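Regulatory protein CII (Enterobacteria phage lambda, PDB 1ZS4) activates transcription from the phage promoters for repressor and integrase, binding DNA as a helix-turn-helix homotetramer so that the virus can establish latency. Local coordinates at the interface of chains A and B and the interface of chains C and A. Numbering follows the deposited sequence. Chains: chain A/B/C, Regulatory protein CII.

Contact 1: the interface of chains A and B. Residues chain A 68, 71-72, 75-76, 79; chain B 75, 79.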
# COMPACT_ATOMS: atom_id res chain seq x y z
N MET A 68 7.91 -13.28 -7.15
CA MET A 68 8.80 -12.68 -6.14
C MET A 68 10.25 -13.13 -6.34
O MET A 68 11.17 -12.34 -6.17
CB MET A 68 8.36 -13.04 -4.71
CG MET A 68 7.36 -12.05 -4.11
SD MET A 68 7.91 -10.35 -4.22
CE MET A 68 9.62 -10.51 -3.70
N LEU A 71 11.60 -11.14 -9.19
CA LEU A 71 11.91 -9.78 -8.78
C LEU A 71 13.20 -9.72 -7.96
O LEU A 71 14.06 -8.88 -8.21
CB LEU A 71 10.75 -9.18 -7.97
CG LEU A 71 10.98 -7.77 -7.42
CD1 LEU A 71 11.21 -6.80 -8.57
CD2 LEU A 71 9.74 -7.35 -6.60
N ALA A 72 13.35 -10.61 -6.98
CA ALA A 72 14.54 -10.60 -6.14
C ALA A 72 15.79 -10.81 -6.99
O ALA A 72 16.80 -10.13 -6.82
CB ALA A 72 14.44 -11.68 -5.08
N VAL A 75 16.56 -7.69 -8.94
CA VAL A 75 17.03 -6.61 -8.07
C VAL A 75 18.50 -6.86 -7.73
O VAL A 75 19.34 -5.96 -7.85
CB VAL A 75 16.21 -6.52 -6.76
CG1 VAL A 75 16.89 -5.60 -5.77
CG2 VAL A 75 14.83 -5.97 -7.07
N ALA A 76 18.79 -8.08 -7.31
CA ALA A 76 20.16 -8.46 -6.95
C ALA A 76 21.14 -8.13 -8.09
O ALA A 76 22.25 -7.63 -7.85
CB ALA A 76 20.22 -9.94 -6.62
N LEU A 79 21.88 -4.42 -8.10
CA LEU A 79 22.73 -4.05 -6.98
C LEU A 79 24.19 -4.48 -7.16
O LEU A 79 25.12 -3.73 -6.81
CB LEU A 79 22.19 -4.63 -5.67
CG LEU A 79 20.82 -4.10 -5.21
CD1 LEU A 79 20.42 -4.77 -3.91
CD2 LEU A 79 20.87 -2.60 -5.03
N VAL B 75 12.08 -8.56 -0.80
CA VAL B 75 13.29 -8.83 -1.58
C VAL B 75 14.51 -8.92 -0.66
O VAL B 75 15.34 -9.83 -0.80
CB VAL B 75 13.52 -7.73 -2.65
CG1 VAL B 75 14.92 -7.85 -3.24
CG2 VAL B 75 12.45 -7.86 -3.76
N LEU B 79 17.15 -11.97 -0.37
CA LEU B 79 18.58 -11.84 -0.61
C LEU B 79 19.38 -12.23 0.62
O LEU B 79 20.47 -12.79 0.50
CB LEU B 79 18.92 -10.40 -1.02
CG LEU B 79 18.26 -9.94 -2.32
CD1 LEU B 79 18.86 -8.61 -2.74
CD2 LEU B 79 18.47 -10.99 -3.42

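Contact 2: the interface of chains C and A. Residues chain C 68-69, 71-73, 75; chain A 71, 74-75, 78.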
# COMPACT_ATOMS: atom_id res chain seq x y z
N MET C 68 8.14 -5.96 -14.97
CA MET C 68 9.03 -6.56 -13.99
C MET C 68 10.35 -5.79 -13.93
O MET C 68 10.92 -5.60 -12.85
CB MET C 68 9.31 -8.03 -14.32
CG MET C 68 10.20 -8.76 -13.29
SD MET C 68 9.69 -8.60 -11.54
CE MET C 68 8.32 -9.74 -11.50
N ALA C 69 10.85 -5.37 -15.08
CA ALA C 69 12.11 -4.62 -15.10
C ALA C 69 11.94 -3.29 -14.37
O ALA C 69 12.83 -2.84 -13.65
CB ALA C 69 12.56 -4.36 -16.55
N LEU C 71 9.74 -2.64 -11.96
CA LEU C 71 9.63 -2.91 -10.53
C LEU C 71 11.02 -3.18 -9.96
O LEU C 71 11.37 -2.69 -8.90
CB LEU C 71 8.74 -4.13 -10.28
CG LEU C 71 7.24 -3.98 -10.49
CD1 LEU C 71 6.58 -5.35 -10.49
CD2 LEU C 71 6.67 -3.13 -9.37
N ALA C 72 11.82 -3.97 -10.68
CA ALA C 72 13.15 -4.29 -10.19
C ALA C 72 14.00 -3.03 -10.03
O ALA C 72 14.77 -2.92 -9.07
CB ALA C 72 13.84 -5.28 -11.13
N ARG C 73 13.88 -2.10 -10.97
CA ARG C 73 14.65 -0.86 -10.90
C ARG C 73 14.21 -0.05 -9.69
O ARG C 73 15.03 0.47 -8.94
CB ARG C 73 14.44 0.01 -12.14
CG ARG C 73 15.13 -0.49 -13.39
CD ARG C 73 15.11 0.61 -14.45
NE ARG C 73 13.76 1.02 -14.83
CZ ARG C 73 13.04 0.45 -15.80
NH1 ARG C 73 13.54 -0.56 -16.50
NH2 ARG C 73 11.81 0.89 -16.06
N VAL C 75 12.63 -1.11 -6.92
CA VAL C 75 12.98 -1.74 -5.66
C VAL C 75 14.48 -1.65 -5.43
O VAL C 75 14.94 -1.45 -4.32
CB VAL C 75 12.51 -3.20 -5.63
CG1 VAL C 75 12.99 -3.88 -4.36
CG2 VAL C 75 10.97 -3.23 -5.70
N LEU A 71 11.60 -11.14 -9.19
CA LEU A 71 11.91 -9.78 -8.78
C LEU A 71 13.20 -9.72 -7.96
O LEU A 71 14.06 -8.88 -8.21
CB LEU A 71 10.75 -9.18 -7.97
CG LEU A 71 10.98 -7.77 -7.42
CD1 LEU A 71 11.21 -6.80 -8.57
CD2 LEU A 71 9.74 -7.35 -6.60
N GLN A 74 16.29 -10.16 -10.22
CA GLN A 74 16.59 -8.98 -11.02
C GLN A 74 17.06 -7.81 -10.17
O GLN A 74 17.88 -7.02 -10.62
CB GLN A 74 15.39 -8.59 -11.87
CG GLN A 74 15.10 -9.65 -12.95
CD GLN A 74 13.95 -9.28 -13.86
OE1 GLN A 74 13.89 -8.13 -14.33
NE2 GLN A 74 13.11 -10.17 -14.13
N VAL A 75 16.56 -7.69 -8.94
CA VAL A 75 17.03 -6.61 -8.07
C VAL A 75 18.50 -6.86 -7.73
O VAL A 75 19.34 -5.96 -7.85
CB VAL A 75 16.21 -6.52 -6.76
CG1 VAL A 75 16.89 -5.60 -5.77
CG2 VAL A 75 14.83 -5.97 -7.07
N ILE A 78 20.92 -5.81 -10.36
CA ILE A 78 21.13 -4.38 -10.41
C ILE A 78 22.09 -3.92 -9.31
O ILE A 78 23.01 -3.13 -9.56
CB ILE A 78 19.79 -3.63 -10.23
CG1 ILE A 78 18.89 -3.89 -11.43
CG2 ILE A 78 20.06 -2.14 -10.07
CD1 ILE A 78 17.47 -3.38 -11.26

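Contact 1: the interface of chains A and B
B:Val75 reaches from helix 66-81 of chain B onto helix 67-80 of chain A, where its two methyl branches touch different residues. CG1 is anti to the backbone N (chi1 168°), which leaves CG2 anti to the carbonyl carbon, facing the N-terminal part of the chain A helix. There CG2 meets the terminal methyl CE of A:Met68 and the branch carbon CG of A:Leu71, with CG2 to CE and CG2 to CG both 3.9 Å. The leucine side chain runs at about a right angle to the valine, whereas the methionine, bent at chi2 and chi3, approaches obliquely with its tip. The other branch, CG1, points further along the helix to CG1 of A:Val75 at 3.9 Å, and also lies 4.0 Å from CA of A:Ala72. Both branches are thus engaged, by four residues spread along the chain A helix, and more of B:Val75 is covered by chain A (51 Å²) than of B:Leu79 (32 Å²).

Toward the C-terminal part of the helix the contacts are fewer. B:Leu79 is gripped mainly through one branch, CD2, which lies beside the small A:Ala76 and the backbone of A:Ala72. CD1 of A:Leu79 stays 4.3 Å from CD1 of B:Leu79, a separation that marks a margin of the patch rather than close packing. Within this patch the two chains meet without a polar pair close enough to bond, so it is held by apolar contact. At the leucine end, CD2 of B:Leu79 stands 3.8 Å from CB of A:Ala76.

Contact 2: the interface of chains C and A
C:Ala72 lies against A:Leu71, A:Gln74 and A:Ile78, and its small side chain would allow the two helices to come close. The apolar contacts start with A:Leu71, whose CD1 methyl rests on the chain C backbone, 3.6 Å from CA of C:Ala72. With chi1 177° and chi2 60°, CD1 of this leucine points at chain C. At the alanine methyl, CB packs 3.7 Å from CB of A:Gln74. The thioether sulfur SD of C:Met68 adds a contact 3.7 Å from CA of A:Leu71, the methionine crossing that leucine obliquely. The CD1 methyl of A:Ile78 abuts CA of C:Arg73 at 3.8 Å, and the arginine thus joins the interface through its backbone; within chain C, its guanidinium has the carbonyl O of C:Ala69 over one face, toward the rim. A valine pair closes this group: C:Val75 meets CG2 of A:Val75 at about a right angle, CG1 to CG2 being 3.9 Å.

Contacts between polar groups and carbon form a second class. The extended A:Gln74 crosses the bent C:Met68 obliquely, its amide NE2 3.3 Å from the methionine CG; this is a van der Waals approach. The CD1 methyl of A:Ile78 also lies 3.5 Å from the carbonyl O of C:Ala72. Within this patch no polar atoms of the two chains pair closely enough to bond.

The patch lies between helix 65-78 of chain C and helix 67-80 of chain A, the last helix of each subunit; it belongs to the contacts between subunits of the homotetramer, apart from the helix-turn-helix at 27-46.

The C-alpha centres of contact 1 and contact 2 are about 7 Å apart, and both use helix 67-80 of chain A. A:Leu71 and A:Val75 belong to both, offering different atoms: A:Leu71 turns CG toward chain B and CD1 toward chain C, while A:Val75 turns CG1 toward chain B and CG2 toward chain C. One helix therefore packs against two other subunits at once. Neither interface is an exact two-fold, and this, with one helix meeting two identical partners through different atoms, is consistent with an asymmetric arrangement of the homotetramer.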